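Transcriptional regulator PA3341 (PDB 2FBH) probably binds DNA as a dimeric transcription factor of the MarR family, with a winged helix-turn-helix fold, and carries bound zinc in this crystal form. Local coordinates at residues L43-R48 and Q60-E65; R71-L76 and V82-V87; D27-H32 and A114-D119. All coordinates share one frame; numbering follows the deposited sequence. Where two conformers were deposited one is given.

Interaction 1 (L43-R48 and Q60-E65); sequences LLHLAR and QSVGVE. With SO4 (sulfate ion), chain E.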
ATOM      1  N   LEU A  43     -12.016  10.565   3.348  1.00 21.32           N
ATOM      2  CA  LEU A  43     -13.092  10.741   4.309  1.00 22.95           C
ATOM      3  C   LEU A  43     -12.735  10.124   5.639  1.00 23.81           C
ATOM      4  O   LEU A  43     -12.905  10.725   6.689  1.00 22.04           O
ATOM      5  CB  LEU A  43     -14.354  10.055   3.807  1.00 23.18           C
ATOM      6  CG  LEU A  43     -15.039  10.800   2.661  1.00 21.28           C
ATOM      7  CD1 LEU A  43     -16.381  10.116   2.374  1.00 20.22           C
ATOM      8  CD2 LEU A  43     -15.315  12.366   3.023  1.00 21.22           C
ATOM      9  N   LEU A  44     -12.180   8.911   5.579  1.00 23.64           N
ATOM     10  CA  LEU A  44     -11.911   8.218   6.843  1.00 24.66           C
ATOM     11  C   LEU A  44     -10.870   9.019   7.603  1.00 24.73           C
ATOM     12  O   LEU A  44     -11.039   9.250   8.794  1.00 25.69           O
ATOM     13  CB  LEU A  44     -11.395   6.830   6.558  1.00 24.60           C
ATOM     14  CG  LEU A  44     -12.000   5.732   7.359  1.00 28.71           C
ATOM     15  CD1 LEU A  44     -11.017   4.580   7.326  1.00 26.92           C
ATOM     16  CD2 LEU A  44     -12.433   6.173   8.767  1.00 28.41           C
ATOM     17  N   HIS A  45      -9.825   9.491   6.918  1.00 24.38           N
ATOM     18  CA  HIS A  45      -8.785  10.243   7.580  1.00 26.63           C
ATOM     19  C   HIS A  45      -9.253  11.614   8.090  1.00 26.52           C
ATOM     20  O   HIS A  45      -8.849  12.068   9.171  1.00 24.71           O
ATOM     21  CB  HIS A  45      -7.584  10.337   6.678  1.00 26.90           C
ATOM     22  CG  HIS A  45      -6.817   9.037   6.581  1.00 33.89           C
ATOM     23  ND1 HIS A  45      -5.486   8.926   6.940  1.00 40.71           N
ATOM     24  CD2 HIS A  45      -7.211   7.788   6.221  1.00 35.35           C
ATOM     25  CE1 HIS A  45      -5.077   7.678   6.743  1.00 39.69           C
ATOM     26  NE2 HIS A  45      -6.105   6.968   6.309  1.00 37.41           N
ATOM     27  N   LEU A  46     -10.156  12.253   7.347  1.00 25.30           N
ATOM     28  CA  LEU A  46     -10.765  13.476   7.837  1.00 25.31           C
ATOM     29  C   LEU A  46     -11.569  13.227   9.087  1.00 24.24           C
ATOM     30  O   LEU A  46     -11.604  14.060   9.997  1.00 27.13           O
ATOM     31  CB  LEU A  46     -11.678  14.086   6.739  1.00 24.51           C
ATOM     32  CG  LEU A  46     -10.877  14.777   5.668  1.00 25.38           C
ATOM     33  CD1 LEU A  46     -11.888  15.158   4.517  1.00 27.70           C
ATOM     34  CD2 LEU A  46     -10.194  16.027   6.171  1.00 29.13           C
ATOM     35  N   ALA A  47     -12.263  12.106   9.126  1.00 24.61           N
ATOM     36  CA  ALA A  47     -13.131  11.791  10.248  1.00 26.57           C
ATOM     37  C   ALA A  47     -12.288  11.580  11.501  1.00 27.57           C
ATOM     38  O   ALA A  47     -12.780  11.773  12.638  1.00 28.55           O
ATOM     39  CB  ALA A  47     -13.863  10.513   9.964  1.00 26.89           C
ATOM     40  N   ARG A  48     -11.069  11.115  11.281  1.00 26.93           N
ATOM     41  CA  ARG A  48     -10.231  10.646  12.406  1.00 29.48           C
ATOM     42  C   ARG A  48      -9.310  11.657  13.022  1.00 32.75           C
ATOM     43  O   ARG A  48      -8.806  11.448  14.138  1.00 33.34           O
ATOM     44  CB  ARG A  48      -9.395   9.473  11.974  1.00 26.51           C
ATOM     45  CG  ARG A  48     -10.272   8.243  11.862  1.00 26.52           C
ATOM     46  CD  ARG A  48      -9.460   7.044  11.361  1.00 25.26           C
ATOM     47  NE  ARG A  48     -10.372   5.894  11.318  1.00 27.76           N
ATOM     48  CZ  ARG A  48     -10.026   4.693  10.861  1.00 25.76           C
ATOM     49  NH1 ARG A  48      -8.779   4.491  10.439  1.00 23.56           N
ATOM     50  NH2 ARG A  48     -10.907   3.687  10.896  1.00 26.75           N
ATOM     51  N   GLN A  60      -0.042  13.436   2.656  1.00 42.34           N
ATOM     52  CA  GLN A  60       0.865  12.700   3.543  1.00 44.04           C
ATOM     53  C   GLN A  60       0.175  11.499   4.165  1.00 43.80           C
ATOM     54  O   GLN A  60       0.588  10.357   3.925  1.00 44.41           O
ATOM     55  CB  GLN A  60       1.489  13.623   4.608  1.00 43.62           C
ATOM     56  CG  GLN A  60       2.688  14.414   4.078  1.00 46.68           C
ATOM     57  CD  GLN A  60       3.207  15.531   5.006  1.00 47.97           C
ATOM     58  OE1 GLN A  60       2.668  15.786   6.114  1.00 50.62           O
ATOM     59  NE2 GLN A  60       4.261  16.222   4.541  1.00 51.23           N
ATOM     60  N   SER A  61      -0.907  11.728   4.902  1.00 43.55           N
ATOM     61  CA  SER A  61      -1.486  10.658   5.701  1.00 44.26           C
ATOM     62  C   SER A  61      -2.315   9.636   4.933  1.00 44.72           C
ATOM     63  O   SER A  61      -2.366   8.470   5.333  1.00 45.52           O
ATOM     64  CB  SER A  61      -2.244  11.214   6.924  1.00 44.64           C
ATOM     65  OG  SER A  61      -3.636  11.343   6.753  1.00 44.93           O
ATOM     66  N   VAL A  62      -2.980  10.082   3.866  1.00 44.66           N
ATOM     67  CA  VAL A  62      -3.797   9.217   3.020  1.00 44.94           C
ATOM     68  C   VAL A  62      -2.907   8.347   2.129  1.00 44.89           C
ATOM     69  O   VAL A  62      -3.286   7.222   1.731  1.00 44.75           O
ATOM     70  CB  VAL A  62      -4.714  10.065   2.142  1.00 45.21           C
ATOM     71  CG1 VAL A  62      -5.148   9.285   0.922  1.00 45.29           C
ATOM     72  CG2 VAL A  62      -5.903  10.540   2.958  1.00 45.22           C
ATOM     73  N   GLY A  63      -1.777   8.947   1.749  1.00 44.86           N
ATOM     74  CA  GLY A  63      -0.620   8.278   1.190  1.00 44.76           C
ATOM     75  C   GLY A  63      -0.456   8.465  -0.295  1.00 44.88           C
ATOM     76  O   GLY A  63      -0.076   7.537  -0.996  1.00 44.55           O
ATOM     77  N   VAL A  64      -0.746   9.672  -0.774  1.00 44.31           N
ATOM     78  CA  VAL A  64      -0.966   9.904  -2.190  1.00 43.77           C
ATOM     79  C   VAL A  64      -0.286  11.221  -2.469  1.00 43.45           C
ATOM     80  O   VAL A  64      -0.152  12.057  -1.549  1.00 43.42           O
ATOM     81  CB  VAL A  64      -2.500   9.961  -2.444  1.00 43.49           C
ATOM     82  CG1 VAL A  64      -3.009  11.386  -2.441  1.00 44.16           C
ATOM     83  CG2 VAL A  64      -2.917   9.211  -3.701  1.00 45.36           C
ATOM     84  N   GLU A  65       0.157  11.407  -3.718  0.50 42.82           N
ATOM     85  CA  GLU A  65       0.736  12.672  -4.207  0.50 42.55           C
ATOM     86  C   GLU A  65      -0.330  13.767  -4.175  0.50 42.08           C
ATOM     87  O   GLU A  65      -1.516  13.466  -4.298  0.50 42.33           O
ATOM     88  CB  GLU A  65       1.225  12.495  -5.649  0.50 42.50           C
ATOM     89  CG  GLU A  65       2.202  13.557  -6.180  0.50 42.74           C
ATOM     90  CD  GLU A  65       2.430  13.431  -7.688  0.50 42.13           C
ATOM     91  OE1 GLU A  65       1.638  12.717  -8.334  0.50 40.20           O
ATOM     92  OE2 GLU A  65       3.380  14.048  -8.232  0.50 40.03           O
TER
HETATM   93  S   SO4 E 205      -8.186   0.721  10.408  1.00 21.32           S
HETATM   94  O1  SO4 E 205      -7.778  -0.041  11.554  1.00 21.61           O
HETATM   95  O2  SO4 E 205      -7.994   0.015   9.137  1.00 23.14           O
HETATM   96  O3  SO4 E 205      -7.299   1.870  10.403  1.00 25.49           O
HETATM   97  O4  SO4 E 205      -9.624   1.116  10.589  1.00 21.82           O
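The imidazole of His45 has Val62 over one face and the hydroxyl of Ser61 at its edge. Val62 CG2 stands 4.0 Å from His45 CG, displaced toward the rim of the ring. Near the ring plane, His45 ND1 and Ser61 OG share a bent hydrogen bond of 3.0 Å (145° at the hydrogen), in which either may be the donor. CG of His45 lies opposite its own carbonyl carbon (chi1 -74°), which swings the ring out from helix 39-48 to the last turn of helix 55-62. With ND1 turned to the serine, the bond helps fix the ring's rotation. His45 is also a zinc ligand, together with His49.

The second flat group, the guanidinium of Arg48, has Leu44 CD1 3.5 Å above one face, off centre, and a sulfate at its edge. Its extended chain brings NH1 within 3.0 Å of sulfate O3 and NH2 within 2.9 Å of sulfate O4. The sulfate, probably from the crystallisation liquor, is also held by Arg23, Arg117 and by Gly12 and Thr13 of the second subunit; Glu110 forms a salt bridge to Arg48.

Past Val62 the helix ends at Gly63, whose phi is positive. Both helices belong to the winged helix-turn-helix of the MarR fold, 55-62 preceding the presumed recognition helix 66-78. Helix 39-48 packs on helix 55-62, where His45 meets Ser61 and Val62, on helix 102-120 through Leu43, Leu44 and Ala47, and on strand 95-98 through Leu43 and Leu46.

Interaction 2 (R71-L76 and V82-V87); sequences RLLDGL and VRRLAV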
ATOM      1  N   ARG A  71      -7.640  15.794  -7.308  1.00 26.75           N
ATOM      2  CA  ARG A  71      -8.721  15.081  -8.031  1.00 25.47           C
ATOM      3  C   ARG A  71      -9.697  14.373  -7.126  1.00 23.24           C
ATOM      4  O   ARG A  71     -10.898  14.479  -7.351  1.00 19.54           O
ATOM      5  CB  ARG A  71      -8.164  14.069  -9.023  1.00 27.14           C
ATOM      6  CG  ARG A  71      -7.220  14.659 -10.040  1.00 29.66           C
ATOM      7  CD  ARG A  71      -7.963  15.215 -11.233  1.00 34.87           C
ATOM      8  NE  ARG A  71      -7.077  15.601 -12.333  1.00 36.60           N
ATOM      9  CZ  ARG A  71      -6.871  14.906 -13.455  1.00 34.83           C
ATOM     10  NH1 ARG A  71      -7.461  13.704 -13.652  1.00 35.39           N
ATOM     11  NH2 ARG A  71      -6.073  15.423 -14.388  1.00 23.30           N
ATOM     12  N   LEU A  72      -9.190  13.592  -6.140  1.00 21.82           N
ATOM     13  CA  LEU A  72     -10.005  12.953  -5.129  1.00 21.53           C
ATOM     14  C   LEU A  72     -10.869  13.958  -4.423  1.00 21.22           C
ATOM     15  O   LEU A  72     -12.062  13.729  -4.287  1.00 22.02           O
ATOM     16  CB  LEU A  72      -9.118  12.209  -4.083  1.00 22.20           C
ATOM     17  CG  LEU A  72      -8.287  11.117  -4.721  1.00 26.45           C
ATOM     18  CD1 LEU A  72      -7.418  10.485  -3.614  1.00 31.50           C
ATOM     19  CD2 LEU A  72      -9.190  10.054  -5.440  1.00 27.74           C
ATOM     20  N   LEU A  73     -10.258  15.095  -4.054  1.00 19.50           N
ATOM     21  CA  LEU A  73     -10.995  16.118  -3.315  1.00 20.78           C
ATOM     22  C   LEU A  73     -12.104  16.721  -4.230  1.00 18.49           C
ATOM     23  O   LEU A  73     -13.177  17.003  -3.723  1.00 19.40           O
ATOM     24  CB  LEU A  73     -10.065  17.212  -2.791  1.00 20.27           C
ATOM     25  CG  LEU A  73      -9.199  16.785  -1.586  1.00 22.71           C
ATOM     26  CD1 LEU A  73      -8.179  17.840  -1.341  1.00 21.30           C
ATOM     27  CD2 LEU A  73     -10.065  16.545  -0.311  1.00 24.11           C
ATOM     28  N   ASP A  74     -11.811  16.940  -5.522  1.00 19.20           N
ATOM     29  CA  ASP A  74     -12.850  17.501  -6.456  1.00 18.01           C
ATOM     30  C   ASP A  74     -14.086  16.585  -6.437  1.00 17.66           C
ATOM     31  O   ASP A  74     -15.232  17.028  -6.366  1.00 18.07           O
ATOM     32  CB  ASP A  74     -12.388  17.520  -7.921  1.00 18.72           C
ATOM     33  CG  ASP A  74     -11.346  18.620  -8.233  1.00 24.68           C
ATOM     34  OD1 ASP A  74     -11.215  19.574  -7.446  1.00 24.98           O
ATOM     35  OD2 ASP A  74     -10.637  18.449  -9.267  1.00 33.44           O
ATOM     36  N   GLY A  75     -13.831  15.282  -6.482  1.00 17.32           N
ATOM     37  CA  GLY A  75     -14.883  14.305  -6.365  1.00 18.36           C
ATOM     38  C   GLY A  75     -15.703  14.435  -5.102  1.00 17.75           C
ATOM     39  O   GLY A  75     -16.914  14.505  -5.170  1.00 20.09           O
ATOM     40  N   LEU A  76     -15.051  14.515  -3.947  1.00 16.76           N
ATOM     41  CA  LEU A  76     -15.765  14.554  -2.718  1.00 16.69           C
ATOM     42  C   LEU A  76     -16.521  15.919  -2.589  1.00 16.01           C
ATOM     43  O   LEU A  76     -17.585  15.979  -2.068  1.00 17.22           O
ATOM     44  CB  LEU A  76     -14.726  14.484  -1.589  1.00 17.32           C
ATOM     45  CG  LEU A  76     -14.139  13.053  -1.426  1.00 17.81           C
ATOM     46  CD1 LEU A  76     -13.151  13.095  -0.250  1.00 22.02           C
ATOM     47  CD2 LEU A  76     -15.263  12.074  -1.138  1.00 21.38           C
ATOM     48  N   VAL A  82     -17.018  17.519   1.325  1.00 16.19           N
ATOM     49  CA  VAL A  82     -15.971  18.349   1.888  1.00 18.96           C
ATOM     50  C   VAL A  82     -16.068  19.796   1.399  1.00 21.16           C
ATOM     51  O   VAL A  82     -16.673  20.042   0.367  1.00 20.12           O
ATOM     52  CB  VAL A  82     -14.538  17.862   1.545  1.00 18.60           C
ATOM     53  CG1 VAL A  82     -14.283  16.340   2.058  1.00 18.84           C
ATOM     54  CG2 VAL A  82     -14.236  17.918   0.096  1.00 19.91           C
ATOM     55  N   ARG A  83     -15.456  20.707   2.157  1.00 20.67           N
ATOM     56  CA  ARG A  83     -15.196  22.103   1.730  1.00 22.80           C
ATOM     57  C   ARG A  83     -13.745  22.421   1.961  1.00 23.76           C
ATOM     58  O   ARG A  83     -13.071  21.778   2.815  1.00 22.75           O
ATOM     59  CB  ARG A  83     -16.092  23.080   2.487  1.00 23.98           C
ATOM     60  CG  ARG A  83     -17.557  22.841   2.182  1.00 25.19           C
ATOM     61  CD  ARG A  83     -18.394  23.849   2.850  1.00 30.01           C
ATOM     62  NE  ARG A  83     -18.265  25.186   2.232  1.00 30.08           N
ATOM     63  CZ  ARG A  83     -18.645  26.292   2.851  1.00 30.44           C
ATOM     64  NH1 ARG A  83     -18.507  27.495   2.282  1.00 29.42           N
ATOM     65  NH2 ARG A  83     -19.125  26.179   4.068  1.00 33.97           N
ATOM     66  N   ARG A  84     -13.220  23.345   1.146  1.00 25.75           N
ATOM     67  CA  ARG A  84     -11.882  23.886   1.385  1.00 29.76           C
ATOM     68  C   ARG A  84     -12.014  25.313   1.883  1.00 30.99           C
ATOM     69  O   ARG A  84     -12.510  26.176   1.143  1.00 32.16           O
ATOM     70  CB  ARG A  84     -11.085  23.815   0.105  1.00 30.53           C
ATOM     71  CG  ARG A  84     -11.077  22.417  -0.450  1.00 32.85           C
ATOM     72  CD  ARG A  84     -10.514  22.536  -1.804  1.00 35.95           C
ATOM     73  NE  ARG A  84     -11.241  21.706  -2.736  1.00 40.34           N
ATOM     74  CZ  ARG A  84     -10.659  20.878  -3.582  1.00 40.14           C
ATOM     75  NH1 ARG A  84      -9.343  20.797  -3.587  1.00 42.02           N
ATOM     76  NH2 ARG A  84     -11.390  20.160  -4.430  1.00 40.98           N
ATOM     77  N   LEU A  85     -11.589  25.544   3.132  1.00 34.01           N
ATOM     78  CA  LEU A  85     -11.952  26.727   3.930  1.00 36.48           C
ATOM     79  C   LEU A  85     -10.746  27.265   4.698  1.00 38.40           C
ATOM     80  O   LEU A  85      -9.797  26.534   4.930  1.00 38.98           O
ATOM     81  CB  LEU A  85     -13.059  26.414   4.952  1.00 36.93           C
ATOM     82  CG  LEU A  85     -14.508  26.330   4.448  1.00 37.81           C
ATOM     83  CD1 LEU A  85     -15.465  25.838   5.553  1.00 40.02           C
ATOM     84  CD2 LEU A  85     -14.977  27.689   3.950  1.00 39.81           C
ATOM     85  N   ALA A  86     -10.808  28.541   5.094  1.00 39.68           N
ATOM     86  CA  ALA A  86      -9.837  29.148   6.021  1.00 40.83           C
ATOM     87  C   ALA A  86     -10.352  28.849   7.409  1.00 41.44           C
ATOM     88  O   ALA A  86     -11.565  28.846   7.649  1.00 42.10           O
ATOM     89  CB  ALA A  86      -9.744  30.650   5.810  1.00 40.85           C
ATOM     90  N   VAL A  87      -9.444  28.566   8.331  1.00 42.03           N
ATOM     91  CA  VAL A  87      -9.875  28.121   9.653  1.00 42.51           C
ATOM     92  C   VAL A  87      -9.405  29.014  10.819  1.00 43.62           C
ATOM     93  O   VAL A  87      -9.838  28.833  11.949  1.00 43.39           O
ATOM     94  CB  VAL A  87      -9.465  26.650   9.916  1.00 42.53           C
ATOM     95  CG1 VAL A  87     -10.149  25.745   8.906  1.00 41.82           C
ATOM     96  CG2 VAL A  87      -7.924  26.488   9.877  1.00 40.69           C
TER
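Val82, which opens the strand, turns both methyl groups to the inner side of helix 66-78. Its CG2 sits 3.9 Å from Leu76 CB, and CG1 reaches Leu76 CD1 at 4.1 Å. CG2 occupies the space between the valine's own backbone N and carbonyl carbon, from where it also approaches Leu73 CD2 at 4.4 Å. This is plain apolar packing of branched side chains.

Two residues on, Arg84 again points to the helix, as alternation along a strand requires. Its chain bends between CG and NE and lays one face of the guanidinium on Leu73, with Leu73 CB 3.6 Å from Arg84 NH2. The same NH2 makes a salt bridge of 3.1 Å to Asp74 OD1. The bond is weak, with an angle of 125° at the hydrogen, and the carboxylate and guanidinium planes are 46° apart. Stronger charge pairing comes from Glu77, one turn further along the helix, while Gln55 accepts a bond from NH1, so Asp74, Glu77 and Gln55 all bind the guanidinium.

Helix 66-78 is the presumed recognition helix of the winged helix-turn-helix, and strand 82-85 starts the wing; the axis of segment 71-76 comes within 8.4 Å of that of strand 82-85, with 116° between their N-to-C directions. Leu73 and Leu76 also pack on Val42 of helix 39-48, Leu73 on Leu58 of helix 55-62, and Ile96 of the antiparallel partner strand 95-98 meets Leu73 and Val82.

Interaction 3 (D27-H32 and A114-D119); sequences DRRLSH and ASVRND. With ZN (zinc ion), chain C; SO4 (sulfate ion), chain E.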
ATOM      1  N   ASP A  27     -12.271  -1.851   0.931  1.00 10.76           N
ATOM      2  CA  ASP A  27     -12.830  -1.304  -0.330  1.00 13.30           C
ATOM      3  C   ASP A  27     -14.035  -2.139  -0.752  1.00 13.38           C
ATOM      4  O   ASP A  27     -15.030  -1.570  -1.156  1.00 12.69           O
ATOM      5  CB  ASP A  27     -11.776  -1.345  -1.450  1.00 12.22           C
ATOM      6  CG  ASP A  27     -12.241  -0.602  -2.720  1.00 16.77           C
ATOM      7  OD1 ASP A  27     -12.545   0.607  -2.633  1.00 18.55           O
ATOM      8  OD2 ASP A  27     -12.331  -1.274  -3.740  1.00 16.62           O
ATOM      9  N   ARG A  28     -13.957  -3.467  -0.608  1.00 10.86           N
ATOM     10  CA  ARG A  28     -15.131  -4.351  -0.852  1.00 10.94           C
ATOM     11  C   ARG A  28     -16.331  -4.017   0.041  1.00  9.85           C
ATOM     12  O   ARG A  28     -17.458  -3.860  -0.450  1.00 11.97           O
ATOM     13  CB  ARG A  28     -14.703  -5.796  -0.609  1.00  9.80           C
ATOM     14  CG  ARG A  28     -15.875  -6.796  -0.446  1.00 10.44           C
ATOM     15  CD  ARG A  28     -15.390  -8.262  -0.188  1.00 12.97           C
ATOM     16  NE  ARG A  28     -16.511  -9.144   0.046  1.00 10.97           N
ATOM     17  CZ  ARG A  28     -17.143  -9.821  -0.946  1.00 14.88           C
ATOM     18  NH1 ARG A  28     -18.158 -10.649  -0.703  1.00 15.69           N
ATOM     19  NH2 ARG A  28     -16.766  -9.667  -2.166  1.00 16.33           N
ATOM     20  N   ARG A  29     -16.101  -3.867   1.351  1.00 10.34           N
ATOM     21  CA  ARG A  29     -17.232  -3.575   2.242  1.00 11.34           C
ATOM     22  C   ARG A  29     -17.807  -2.192   2.081  1.00 12.15           C
ATOM     23  O   ARG A  29     -18.985  -1.995   2.429  1.00 12.59           O
ATOM     24  CB  ARG A  29     -16.932  -3.939   3.710  1.00 11.14           C
ATOM     25  CG  ARG A  29     -16.460  -5.435   3.827  1.00 11.49           C
ATOM     26  CD  ARG A  29     -16.660  -5.847   5.293  1.00 17.13           C
ATOM     27  NE  ARG A  29     -15.826  -7.015   5.515  1.00 14.32           N
ATOM     28  CZ  ARG A  29     -15.716  -7.557   6.707  1.00 14.24           C
ATOM     29  NH1 ARG A  29     -16.367  -6.957   7.711  1.00 14.15           N
ATOM     30  NH2 ARG A  29     -14.910  -8.622   6.872  1.00 14.13           N
ATOM     31  N   LEU A  30     -17.012  -1.278   1.495  1.00  9.43           N
ATOM     32  CA  LEU A  30     -17.454   0.069   1.260  1.00 10.49           C
ATOM     33  C   LEU A  30     -18.017   0.307  -0.194  1.00 13.62           C
ATOM     34  O   LEU A  30     -18.423   1.465  -0.493  1.00 14.24           O
ATOM     35  CB  LEU A  30     -16.350   1.069   1.508  1.00 12.37           C
ATOM     36  CG  LEU A  30     -15.910   1.106   2.983  1.00 11.61           C
ATOM     37  CD1 LEU A  30     -14.709   1.974   3.183  1.00 14.61           C
ATOM     38  CD2 LEU A  30     -17.033   1.666   3.942  1.00 12.20           C
ATOM     39  N   SER A  31     -18.014  -0.746  -1.030  1.00 12.45           N
ATOM     40  CA  SER A  31     -18.178  -0.620  -2.473  1.00 15.37           C
ATOM     41  C   SER A  31     -19.578  -0.065  -2.883  1.00 16.83           C
ATOM     42  O   SER A  31     -19.759   0.495  -4.041  1.00 18.14           O
ATOM     43  CB  SER A  31     -17.852  -1.929  -3.204  1.00 14.89           C
ATOM     44  OG  SER A  31     -18.781  -2.893  -2.738  1.00 12.31           O
ATOM     45  N   HIS A  32     -20.529  -0.156  -1.965  1.00 17.27           N
ATOM     46  CA  HIS A  32     -21.919   0.286  -2.214  1.00 17.24           C
ATOM     47  C   HIS A  32     -21.999   1.810  -2.166  1.00 19.07           C
ATOM     48  O   HIS A  32     -22.981   2.414  -2.633  1.00 18.01           O
ATOM     49  CB  HIS A  32     -22.861  -0.317  -1.252  1.00 16.36           C
ATOM     50  CG  HIS A  32     -22.617   0.056   0.173  1.00 17.88           C
ATOM     51  ND1 HIS A  32     -21.484  -0.327   0.859  1.00 18.01           N
ATOM     52  CD2 HIS A  32     -23.373   0.759   1.047  1.00 21.57           C
ATOM     53  CE1 HIS A  32     -21.556   0.133   2.098  1.00 19.81           C
ATOM     54  NE2 HIS A  32     -22.700   0.779   2.244  1.00 16.44           N
ATOM     55  N   ALA A 114     -14.547  -0.595  11.465  1.00 11.64           N
ATOM     56  CA  ALA A 114     -14.523  -1.368  12.718  1.00 12.20           C
ATOM     57  C   ALA A 114     -14.850  -2.834  12.493  1.00 12.38           C
ATOM     58  O   ALA A 114     -14.196  -3.702  13.088  1.00 11.23           O
ATOM     59  CB  ALA A 114     -15.423  -0.763  13.691  1.00 13.36           C
ATOM     60  N   SER A 115     -15.811  -3.123  11.627  0.50 10.62           N
ATOM     61  CA  SER A 115     -16.133  -4.518  11.324  0.50 10.73           C
ATOM     62  C   SER A 115     -14.915  -5.260  10.700  0.50 11.30           C
ATOM     63  O   SER A 115     -14.574  -6.387  11.065  0.50 10.13           O
ATOM     64  CB  SER A 115     -17.341  -4.583  10.391  0.50 10.64           C
ATOM     65  OG  SER A 115     -17.788  -5.903  10.403  0.50  9.26           O
ATOM     66  N   VAL A 116     -14.275  -4.629   9.727  1.00 10.66           N
ATOM     67  CA  VAL A 116     -13.123  -5.283   9.065  1.00 11.24           C
ATOM     68  C   VAL A 116     -12.036  -5.511  10.144  1.00 11.51           C
ATOM     69  O   VAL A 116     -11.417  -6.560  10.184  1.00 12.39           O
ATOM     70  CB  VAL A 116     -12.600  -4.420   7.910  1.00 11.25           C
ATOM     71  CG1 VAL A 116     -11.330  -5.043   7.339  1.00 13.15           C
ATOM     72  CG2 VAL A 116     -13.731  -4.347   6.768  1.00 11.99           C
ATOM     73  N   ARG A 117     -11.814  -4.502  10.990  1.00 12.19           N
ATOM     74  CA  ARG A 117     -10.741  -4.593  12.057  1.00 14.68           C
ATOM     75  C   ARG A 117     -11.059  -5.736  12.989  1.00 15.07           C
ATOM     76  O   ARG A 117     -10.203  -6.613  13.203  1.00 15.94           O
ATOM     77  CB  ARG A 117     -10.650  -3.219  12.803  1.00 13.43           C
ATOM     78  CG  ARG A 117      -9.459  -3.136  13.750  1.00 17.05           C
ATOM     79  CD  ARG A 117      -9.483  -1.795  14.556  1.00 20.78           C
ATOM     80  NE  ARG A 117      -9.919  -0.738  13.725  1.00 24.06           N
ATOM     81  CZ  ARG A 117     -11.038  -0.007  13.792  1.00 23.01           C
ATOM     82  NH1 ARG A 117     -11.956  -0.069  14.749  1.00 25.33           N
ATOM     83  NH2 ARG A 117     -11.208   0.861  12.865  1.00 20.57           N
ATOM     84  N   ASN A 118     -12.298  -5.803  13.462  1.00 13.67           N
ATOM     85  CA  ASN A 118     -12.742  -6.970  14.264  1.00 17.93           C
ATOM     86  C   ASN A 118     -12.451  -8.308  13.567  1.00 16.45           C
ATOM     87  O   ASN A 118     -11.908  -9.276  14.150  1.00 16.14           O
ATOM     88  CB  ASN A 118     -14.250  -6.842  14.466  1.00 19.15           C
ATOM     89  CG  ASN A 118     -14.768  -7.827  15.419  1.00 29.37           C
ATOM     90  OD1 ASN A 118     -14.499  -7.713  16.624  1.00 36.07           O
ATOM     91  ND2 ASN A 118     -15.511  -8.838  14.908  1.00 34.16           N
ATOM     92  N   ASP A 119     -12.860  -8.430  12.311  1.00 13.42           N
ATOM     93  CA  ASP A 119     -12.723  -9.693  11.677  1.00 12.07           C
ATOM     94  C   ASP A 119     -11.255 -10.063  11.354  1.00 13.16           C
ATOM     95  O   ASP A 119     -10.853 -11.230  11.498  1.00 14.24           O
ATOM     96  CB  ASP A 119     -13.480  -9.656  10.333  1.00 14.13           C
ATOM     97  CG  ASP A 119     -14.994  -9.577  10.511  1.00 16.68           C
ATOM     98  OD1 ASP A 119     -15.484  -9.714  11.676  1.00 15.89           O
ATOM     99  OD2 ASP A 119     -15.691  -9.313   9.487  1.00 15.77           O
TER
HETATM  100 ZN    ZN C 203     -20.627  -2.027  -0.327  0.70 29.28          ZN
HETATM  101  S   SO4 E 205      -8.186   0.721  10.408  1.00 21.32           S
HETATM  102  O1  SO4 E 205      -7.778  -0.041  11.554  1.00 21.61           O
HETATM  103  O2  SO4 E 205      -7.994   0.015   9.137  1.00 23.14           O
HETATM  104  O3  SO4 E 205      -7.299   1.870  10.403  1.00 25.49           O
HETATM  105  O4  SO4 E 205      -9.624   1.116  10.589  1.00 21.82           O
HETATM  106  O   HOH W   1     -19.131  -5.612   7.878  1.00 32.24           O
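Arg29, in the last turn of helix 11-29, reaches across to helix 102-120, joining two helices of the alpha-helical dimerisation part that accompanies the winged helix-turn-helix in MarR proteins. Its chain runs extended from CG to NE, passing Val116 with CD 3.6 Å from Val116 CG2. That methyl also lies over one face of the guanidinium, off centre. At the group's edge, Asp119 OD2 takes a salt bridge from Arg29 NH2 at 2.8 Å, 11° out of the guanidinium plane and through the anti lone pair of the carboxylate. A weaker bond of 3.0 Å comes to Asp119 OD2 from Arg29 NH1. Glu25 pairs with NE on the same helix, and Arg146 of the second subunit adds a salt bridge to Asp119 OD2, bringing this contact into the dimer. A water linked to Ser115 OG is weakly bonded to NH1.

Two residues on, Ser31 turns its OG back to the carbonyl O of Arg28, which also accepts from Ser31 N. Next comes His32, whose ND1 binds a zinc ion at 2.2 Å.

From the N terminus, helix 11-29 comes first, and its end meets helix 102-120 in interaction 3, closing a loop of more than eighty residues. Interactions 1 and 2 both nest in that loop, one after the other, without crossing. Interaction 1 ties helix 39-48 to helix 55-62; interaction 2 then joins helix 66-78 to the first wing strand. These two touch through apolar packing, Leu46 and Leu43 against Val82 and Leu43 against Leu76, joining helix 39-48 to helix 66-78 and the wing strand in one apolar core. Interactions 1 and 3, with centres about 17 Å apart, meet at the sulfate, where Arg48 and Arg117 gather round one anion beside the second subunit. Interaction 2 touches neither interaction 3 nor that subunit.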